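Local atomic coordinates of NAD(P)H-flavin oxidoreductase (Agrobacterium tumefaciens str. C58, PDB entry 2FRE), a protein that probably uses bound flavin mononucleotide to pass electrons from a nicotinamide cofactor to oxidised substrates, as in other members of the nitroreductase family. Residues 31-37 and 59-63; 138-143 and 154-158. All coordinates share one frame; numbering follows the deposited sequence.

Contact 1 (31-37 and 59-63)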
HETATM    1  N   MSE A  31      22.406   6.689  -7.162  1.00 28.40           N
HETATM    2  CA  MSE A  31      21.826   5.353  -7.210  1.00 29.10           C
HETATM    3  C   MSE A  31      21.867   4.865  -8.642  1.00 28.21           C
HETATM    4  O   MSE A  31      21.465   5.585  -9.543  1.00 27.98           O
HETATM    5  CB  MSE A  31      20.365   5.346  -6.768  1.00 29.06           C
HETATM    6  CG  MSE A  31      19.711   3.981  -6.919  1.00 28.46           C
HETATM    7 SE   MSE A  31      17.795   3.983  -6.458  1.00 36.83          SE
HETATM    8  CE  MSE A  31      17.980   4.504  -4.556  1.00 33.13           C
ATOM      9  N   PRO A  32      22.334   3.632  -8.861  1.00 27.86           N
ATOM     10  CA  PRO A  32      22.350   3.133 -10.236  1.00 28.16           C
ATOM     11  C   PRO A  32      20.981   3.267 -10.904  1.00 28.40           C
ATOM     12  O   PRO A  32      19.946   3.050 -10.248  1.00 28.40           O
ATOM     13  CB  PRO A  32      22.772   1.670 -10.066  1.00 28.10           C
ATOM     14  CG  PRO A  32      23.582   1.660  -8.835  1.00 27.56           C
ATOM     15  CD  PRO A  32      22.899   2.654  -7.919  1.00 27.95           C
ATOM     16  N   LYS A  33      20.957   3.675 -12.171  1.00 28.75           N
ATOM     17  CA  LYS A  33      19.675   3.855 -12.879  1.00 29.11           C
ATOM     18  C   LYS A  33      18.802   2.597 -12.818  1.00 28.78           C
ATOM     19  O   LYS A  33      17.573   2.706 -12.611  1.00 27.98           O
ATOM     20  CB  LYS A  33      19.888   4.299 -14.337  1.00 30.59           C
ATOM     21  CG  LYS A  33      19.824   5.841 -14.562  1.00 32.83           C
ATOM     22  CD  LYS A  33      20.944   6.589 -13.861  1.00 35.09           C
ATOM     23  CE  LYS A  33      20.792   8.129 -13.921  1.00 35.78           C
ATOM     24  NZ  LYS A  33      20.092   8.637 -15.151  1.00 39.16           N
ATOM     25  N   GLU A  34      19.421   1.419 -12.990  1.00 28.85           N
ATOM     26  CA  GLU A  34      18.677   0.137 -12.993  1.00 28.55           C
ATOM     27  C   GLU A  34      18.037  -0.177 -11.635  1.00 27.74           C
ATOM     28  O   GLU A  34      16.971  -0.824 -11.574  1.00 26.65           O
ATOM     29  CB  GLU A  34      19.576  -1.039 -13.403  1.00 29.06           C
ATOM     30  CG  GLU A  34      18.787  -2.327 -13.776  1.00 29.82           C
ATOM     31  CD  GLU A  34      19.613  -3.630 -13.709  1.00 31.22           C
ATOM     32  OE1 GLU A  34      20.016  -4.064 -12.597  1.00 32.83           O
ATOM     33  OE2 GLU A  34      19.825  -4.239 -14.775  1.00 34.29           O
ATOM     34  N   HIS A  35      18.693   0.262 -10.558  1.00 26.79           N
ATOM     35  CA  HIS A  35      18.162   0.078  -9.209  1.00 27.01           C
ATOM     36  C   HIS A  35      16.844   0.828  -9.073  1.00 26.31           C
ATOM     37  O   HIS A  35      15.879   0.259  -8.573  1.00 24.91           O
ATOM     38  CB  HIS A  35      19.167   0.512  -8.133  1.00 27.42           C
ATOM     39  CG  HIS A  35      20.265  -0.485  -7.894  1.00 28.09           C
ATOM     40  ND1 HIS A  35      21.205  -0.337  -6.895  1.00 27.73           N
ATOM     41  CD2 HIS A  35      20.546  -1.660  -8.502  1.00 29.72           C
ATOM     42  CE1 HIS A  35      22.035  -1.362  -6.918  1.00 30.24           C
ATOM     43  NE2 HIS A  35      21.659  -2.182  -7.883  1.00 30.39           N
ATOM     44  N   LEU A  36      16.774   2.076  -9.560  1.00 26.10           N
ATOM     45  CA  LEU A  36      15.506   2.826  -9.455  1.00 26.17           C
ATOM     46  C   LEU A  36      14.415   2.193 -10.300  1.00 25.53           C
ATOM     47  O   LEU A  36      13.262   2.125  -9.887  1.00 25.74           O
ATOM     48  CB  LEU A  36      15.647   4.305  -9.838  1.00 25.40           C
ATOM     49  CG  LEU A  36      14.344   5.123  -9.665  1.00 26.19           C
ATOM     50  CD1 LEU A  36      13.841   5.087  -8.262  1.00 25.06           C
ATOM     51  CD2 LEU A  36      14.565   6.574 -10.086  1.00 27.39           C
ATOM     52  N   LEU A  37      14.787   1.723 -11.481  1.00 25.33           N
ATOM     53  CA  LEU A  37      13.838   1.078 -12.376  1.00 25.12           C
ATOM     54  C   LEU A  37      13.297  -0.235 -11.771  1.00 24.97           C
ATOM     55  O   LEU A  37      12.090  -0.526 -11.857  1.00 25.36           O
ATOM     56  CB  LEU A  37      14.470   0.899 -13.774  1.00 25.20           C
ATOM     57  CG  LEU A  37      14.643   2.219 -14.560  1.00 26.30           C
ATOM     58  CD1 LEU A  37      15.435   2.007 -15.830  1.00 27.42           C
ATOM     59  CD2 LEU A  37      13.302   2.871 -14.914  1.00 25.95           C
ATOM     60  N   TYR A  59      10.007  11.003 -11.504  1.00 22.56           N
ATOM     61  CA  TYR A  59      11.227  10.866 -10.725  1.00 23.44           C
ATOM     62  C   TYR A  59      12.422  11.642 -11.280  1.00 23.19           C
ATOM     63  O   TYR A  59      12.483  11.976 -12.468  1.00 23.76           O
ATOM     64  CB  TYR A  59      11.576   9.379 -10.586  1.00 23.41           C
ATOM     65  CG  TYR A  59      11.968   8.696 -11.884  1.00 23.24           C
ATOM     66  CD1 TYR A  59      13.283   8.739 -12.349  1.00 24.54           C
ATOM     67  CD2 TYR A  59      11.021   8.023 -12.650  1.00 24.78           C
ATOM     68  CE1 TYR A  59      13.643   8.109 -13.544  1.00 24.35           C
ATOM     69  CE2 TYR A  59      11.367   7.397 -13.826  1.00 24.34           C
ATOM     70  CZ  TYR A  59      12.679   7.452 -14.268  1.00 24.07           C
ATOM     71  OH  TYR A  59      13.008   6.811 -15.434  1.00 27.24           O
ATOM     72  N   ALA A  60      13.376  11.896 -10.387  1.00 24.28           N
ATOM     73  CA  ALA A  60      14.643  12.542 -10.715  1.00 24.93           C
ATOM     74  C   ALA A  60      15.769  11.958  -9.850  1.00 25.01           C
ATOM     75  O   ALA A  60      15.589  11.748  -8.648  1.00 25.60           O
ATOM     76  CB  ALA A  60      14.536  14.036 -10.501  1.00 25.10           C
ATOM     77  N   HIS A  61      16.904  11.668 -10.476  1.00 25.85           N
ATOM     78  CA  HIS A  61      18.126  11.303  -9.750  1.00 25.97           C
ATOM     79  C   HIS A  61      18.855  12.548  -9.263  1.00 26.50           C
ATOM     80  O   HIS A  61      18.741  13.632  -9.838  1.00 26.28           O
ATOM     81  CB  HIS A  61      19.075  10.513 -10.650  1.00 26.29           C
ATOM     82  CG  HIS A  61      18.646   9.101 -10.892  1.00 27.41           C
ATOM     83  ND1 HIS A  61      19.086   8.047 -10.114  1.00 27.17           N
ATOM     84  CD2 HIS A  61      17.841   8.562 -11.842  1.00 26.41           C
ATOM     85  CE1 HIS A  61      18.551   6.927 -10.564  1.00 27.70           C
ATOM     86  NE2 HIS A  61      17.803   7.209 -11.618  1.00 27.50           N
ATOM     87  N   LYS A  62      19.656  12.361  -8.229  1.00 27.65           N
ATOM     88  CA  LYS A  62      20.506  13.416  -7.692  1.00 28.90           C
ATOM     89  C   LYS A  62      21.349  14.154  -8.753  1.00 28.66           C
ATOM     90  O   LYS A  62      21.566  15.362  -8.613  1.00 29.18           O
ATOM     91  CB  LYS A  62      21.436  12.847  -6.618  1.00 29.50           C
ATOM     92  CG  LYS A  62      21.616  13.773  -5.460  1.00 31.72           C
ATOM     93  CD  LYS A  62      23.056  13.950  -5.127  1.00 36.50           C
ATOM     94  CE  LYS A  62      23.197  14.786  -3.866  1.00 38.31           C
ATOM     95  NZ  LYS A  62      22.001  14.558  -3.005  1.00 37.95           N
ATOM     96  N   ASP A  63      21.782  13.448  -9.811  1.00 29.46           N
ATOM     97  CA  ASP A  63      22.534  14.063 -10.956  1.00 29.67           C
ATOM     98  C   ASP A  63      21.701  14.725 -12.064  1.00 29.80           C
ATOM     99  O   ASP A  63      22.247  15.172 -13.075  1.00 30.73           O
ATOM    100  CB  ASP A  63      23.476  13.040 -11.613  1.00 30.40           C
ATOM    101  CG  ASP A  63      22.743  11.995 -12.494  1.00 31.97           C
ATOM    102  OD1 ASP A  63      21.522  11.812 -12.375  1.00 35.07           O
ATOM    103  OD2 ASP A  63      23.420  11.322 -13.307  1.00 33.85           O
TER
HETATM  104  O   HOH W   1      20.815   8.914  -8.139  1.00 22.84           O
HETATM  105  O   HOH W   2      16.607   5.214 -13.122  1.00 28.86           O
HETATM  106  O   HOH W   3      19.685  11.542 -14.201  1.00 47.52           O
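The imidazole of His-61 carries the methylene CE of Lys-33 over one face, a CH-pi contact with CE 3.8 Å from the ring centroid and displaced slightly toward the edge of the ring. Both ring nitrogens work in the ring plane through water: ND1 lies 2.8 Å from a water that accepts a hydrogen bond from Met-31 N, while NE2 reaches a second water that donates to the O of Lys-33. The ring is thus tied to the loop before helix 33-44 and to its first turn without a direct hydrogen bond, and these two waters probably help to fix its rotation. Met-31 O lies obliquely to it, 3.4 Å from His-61 CE1. The Tyr-59 ring is met obliquely by Leu-36, whose CD2 comes to 3.4 Å from Tyr-59 CD1 and 3.6 Å from His-61 NE2, so one methyl serves both aromatics. Leu-36 gets there with CG anti to the backbone N (chi1 -177°). In the nitroreductase fold this is a helix laid on the central antiparallel sheet: helix 33-37 and strand 59-61 run nearly antiparallel, their axes 10.6 Å apart at 156°. Tyr-59 also pairs in parallel with a strand of the second subunit, which carries the sheet across the dimer interface. Leu-37 adds its CD2 near Tyr-59 OH, coming in roughly perpendicular to the tyrosine side chain. On the exposed side the lysine chain bends at chi2 (65°), helping bring CE over the imidazole; a third water accepts from Lys-33 NZ and donates to Asp-63 OD1.

Contact 2 (138-143 and 154-158)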
ATOM      1  N   ILE A 138       4.672  18.830   0.950  1.00 28.64           N
ATOM      2  CA  ILE A 138       5.054  19.112  -0.427  1.00 28.54           C
ATOM      3  C   ILE A 138       4.055  20.093  -1.020  1.00 28.30           C
ATOM      4  O   ILE A 138       2.921  20.178  -0.550  1.00 27.92           O
ATOM      5  CB  ILE A 138       5.046  17.822  -1.285  1.00 28.40           C
ATOM      6  CG1 ILE A 138       3.636  17.230  -1.406  1.00 29.09           C
ATOM      7  CG2 ILE A 138       5.987  16.759  -0.710  1.00 29.64           C
ATOM      8  CD1 ILE A 138       3.618  15.931  -2.173  1.00 28.47           C
ATOM      9  N   PHE A 139       4.465  20.818  -2.061  1.00 28.20           N
ATOM     10  CA  PHE A 139       3.589  21.803  -2.696  1.00 28.65           C
ATOM     11  C   PHE A 139       2.846  21.136  -3.863  1.00 28.55           C
ATOM     12  O   PHE A 139       3.338  21.135  -4.988  1.00 27.93           O
ATOM     13  CB  PHE A 139       4.416  23.000  -3.192  1.00 28.15           C
ATOM     14  CG  PHE A 139       5.154  23.745  -2.107  1.00 28.33           C
ATOM     15  CD1 PHE A 139       4.482  24.598  -1.246  1.00 29.58           C
ATOM     16  CD2 PHE A 139       6.524  23.648  -1.994  1.00 27.56           C
ATOM     17  CE1 PHE A 139       5.161  25.305  -0.274  1.00 28.84           C
ATOM     18  CE2 PHE A 139       7.210  24.334  -1.020  1.00 28.55           C
ATOM     19  CZ  PHE A 139       6.527  25.175  -0.164  1.00 29.04           C
ATOM     20  N   LYS A 140       1.668  20.564  -3.600  1.00 29.28           N
ATOM     21  CA  LYS A 140       0.974  19.733  -4.596  1.00 29.48           C
ATOM     22  C   LYS A 140       0.556  20.496  -5.863  1.00 29.37           C
ATOM     23  O   LYS A 140       0.679  19.973  -6.969  1.00 28.58           O
ATOM     24  CB  LYS A 140      -0.276  19.055  -3.998  1.00 30.43           C
ATOM     25  CG  LYS A 140       0.000  17.917  -3.023  1.00 31.11           C
ATOM     26  CD  LYS A 140      -1.338  17.274  -2.612  1.00 31.27           C
ATOM     27  CE  LYS A 140      -1.183  16.072  -1.678  1.00 33.17           C
ATOM     28  NZ  LYS A 140      -2.479  15.244  -1.556  1.00 32.44           N
ATOM     29  N   ASP A 141       0.043  21.710  -5.699  1.00 28.98           N
ATOM     30  CA  ASP A 141      -0.357  22.521  -6.842  1.00 29.11           C
ATOM     31  C   ASP A 141       0.846  22.923  -7.688  1.00 28.57           C
ATOM     32  O   ASP A 141       0.769  22.892  -8.910  1.00 29.48           O
ATOM     33  CB  ASP A 141      -1.149  23.747  -6.393  1.00 29.65           C
ATOM     34  CG  ASP A 141      -2.536  23.391  -5.895  1.00 31.76           C
ATOM     35  OD1 ASP A 141      -3.000  22.268  -6.152  1.00 37.21           O
ATOM     36  OD2 ASP A 141      -3.181  24.242  -5.256  1.00 37.51           O
ATOM     37  N   ARG A 142       1.959  23.277  -7.048  1.00 28.30           N
ATOM     38  CA  ARG A 142       3.192  23.587  -7.784  1.00 27.86           C
ATOM     39  C   ARG A 142       3.737  22.342  -8.487  1.00 27.01           C
ATOM     40  O   ARG A 142       4.266  22.435  -9.596  1.00 26.68           O
ATOM     41  CB  ARG A 142       4.288  24.144  -6.866  1.00 27.98           C
ATOM     42  CG  ARG A 142       3.911  25.370  -6.057  1.00 29.56           C
ATOM     43  CD  ARG A 142       5.129  25.913  -5.317  1.00 29.80           C
ATOM     44  NE  ARG A 142       4.742  26.865  -4.277  1.00 31.73           N
ATOM     45  CZ  ARG A 142       5.566  27.349  -3.352  1.00 33.13           C
ATOM     46  NH1 ARG A 142       6.835  26.991  -3.331  1.00 34.44           N
ATOM     47  NH2 ARG A 142       5.117  28.203  -2.438  1.00 34.21           N
ATOM     48  N   ILE A 143       3.641  21.183  -7.838  1.00 26.32           N
ATOM     49  CA  ILE A 143       4.031  19.925  -8.480  1.00 26.29           C
ATOM     50  C   ILE A 143       3.238  19.691  -9.770  1.00 25.91           C
ATOM     51  O   ILE A 143       3.808  19.364 -10.819  1.00 24.18           O
ATOM     52  CB  ILE A 143       3.882  18.706  -7.495  1.00 26.38           C
ATOM     53  CG1 ILE A 143       4.954  18.802  -6.400  1.00 26.49           C
ATOM     54  CG2 ILE A 143       3.998  17.380  -8.230  1.00 26.27           C
ATOM     55  CD1 ILE A 143       4.580  18.085  -5.116  1.00 25.73           C
ATOM     56  N   LYS A 154      -3.978  12.990  -9.437  1.00 29.94           N
ATOM     57  CA  LYS A 154      -3.781  13.480  -8.084  1.00 30.47           C
ATOM     58  C   LYS A 154      -2.353  13.194  -7.586  1.00 30.33           C
ATOM     59  O   LYS A 154      -1.818  12.097  -7.795  1.00 29.83           O
ATOM     60  CB  LYS A 154      -4.805  12.811  -7.165  1.00 30.87           C
ATOM     61  CG  LYS A 154      -4.579  13.024  -5.695  1.00 31.75           C
ATOM     62  CD  LYS A 154      -5.710  12.471  -4.856  1.00 32.62           C
ATOM     63  CE  LYS A 154      -5.325  12.259  -3.414  1.00 33.99           C
ATOM     64  NZ  LYS A 154      -4.166  13.096  -2.997  1.00 38.01           N
ATOM     65  N   VAL A 155      -1.755  14.182  -6.922  1.00 29.72           N
ATOM     66  CA  VAL A 155      -0.475  14.009  -6.255  1.00 29.83           C
ATOM     67  C   VAL A 155      -0.753  13.376  -4.886  1.00 29.66           C
ATOM     68  O   VAL A 155      -1.420  13.967  -4.048  1.00 30.86           O
ATOM     69  CB  VAL A 155       0.278  15.354  -6.091  1.00 29.80           C
ATOM     70  CG1 VAL A 155       1.630  15.130  -5.416  1.00 30.24           C
ATOM     71  CG2 VAL A 155       0.458  16.042  -7.455  1.00 29.61           C
ATOM     72  N   GLU A 156      -0.279  12.161  -4.691  1.00 28.87           N
ATOM     73  CA  GLU A 156      -0.476  11.433  -3.453  1.00 28.83           C
ATOM     74  C   GLU A 156       0.609  11.755  -2.448  1.00 28.16           C
ATOM     75  O   GLU A 156       0.306  12.080  -1.303  1.00 28.10           O
ATOM     76  CB  GLU A 156      -0.466   9.919  -3.710  1.00 29.24           C
ATOM     77  CG  GLU A 156      -1.558   9.434  -4.677  1.00 29.44           C
ATOM     78  CD  GLU A 156      -2.955   9.575  -4.113  1.00 30.03           C
ATOM     79  OE1 GLU A 156      -3.086   9.810  -2.892  1.00 31.16           O
ATOM     80  OE2 GLU A 156      -3.928   9.426  -4.875  1.00 28.22           O
ATOM     81  N   ALA A 157       1.871  11.633  -2.859  1.00 27.40           N
ATOM     82  CA  ALA A 157       2.991  11.825  -1.942  1.00 27.42           C
ATOM     83  C   ALA A 157       4.325  12.002  -2.666  1.00 26.91           C
ATOM     84  O   ALA A 157       4.483  11.582  -3.807  1.00 26.76           O
ATOM     85  CB  ALA A 157       3.075  10.649  -0.974  1.00 27.59           C
ATOM     86  N   GLY A 158       5.274  12.656  -2.002  1.00 26.83           N
ATOM     87  CA  GLY A 158       6.655  12.646  -2.461  1.00 26.12           C
ATOM     88  C   GLY A 158       7.385  11.478  -1.817  1.00 25.95           C
ATOM     89  O   GLY A 158       6.958  10.972  -0.787  1.00 25.91           O
TER
HETATM   90  O   HOH W   4      -1.901  13.164  -0.388  1.00 37.07           O
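Val-155, on a strand with a classic beta bulge (Glu-156 and Ala-157 both face Val-91), meets Ile-138 just before helix 140-146 and Lys-140 and Ile-143 within it. Its CG1 lies 3.9 Å from Ile-138 CD1, and its CG2 is 3.9 Å from Ile-143 CG2. Ile-138 CD1 also lies 3.7 Å from Gly-158 N. Lys-140 slides along Val-155 in the opposite sense, its CG against CB and CG1; with its chain extended beyond CG, NZ arrives at Val-155 O, 3.0 Å away and almost in line with the C=O bond (166°). The same oxygen takes a second ammonium, Lys-154 NZ, from above the carbonyl plane, 48° out of it. The two NZ atoms therefore stand 3.1 Å apart, like charges that the shared carbonyl probably helps to offset. A water accepts from Lys-140 NZ and donates to Glu-156 O. In the next shell, Glu-156 OE1 forms a salt bridge with Lys-154 NZ, which probably offsets part of the positive charge. Phe-112 of the second subunit packs on Glu-156 and Ala-157, and the Ala-157 side chain lies about 4 Å from a bound flavin mononucleotide. The Glu-156 carboxylate is held through OE2, hydrogen-bonded to Ser-93 OG and Ser-111 OG.

Both contacts lay a helix start on the same antiparallel sheet: contact 1 on strand 55-61, contact 2 on strand 153-162, each paired antiparallel with strand 87-98. Their centres lie 20 Å apart and they do not touch. Contact 1 is partly buried, with Lys-33 and Asp-63 exposed, and its polar links across the segments all pass through water. Contact 2 is buried, its packing between the segments is aliphatic, and a lysine bonds directly to a strand carbonyl. The second subunit approaches both: in contact 1 it extends the sheet beside Tyr-59, whereas in contact 2 it packs on the bulge, close to the flavin.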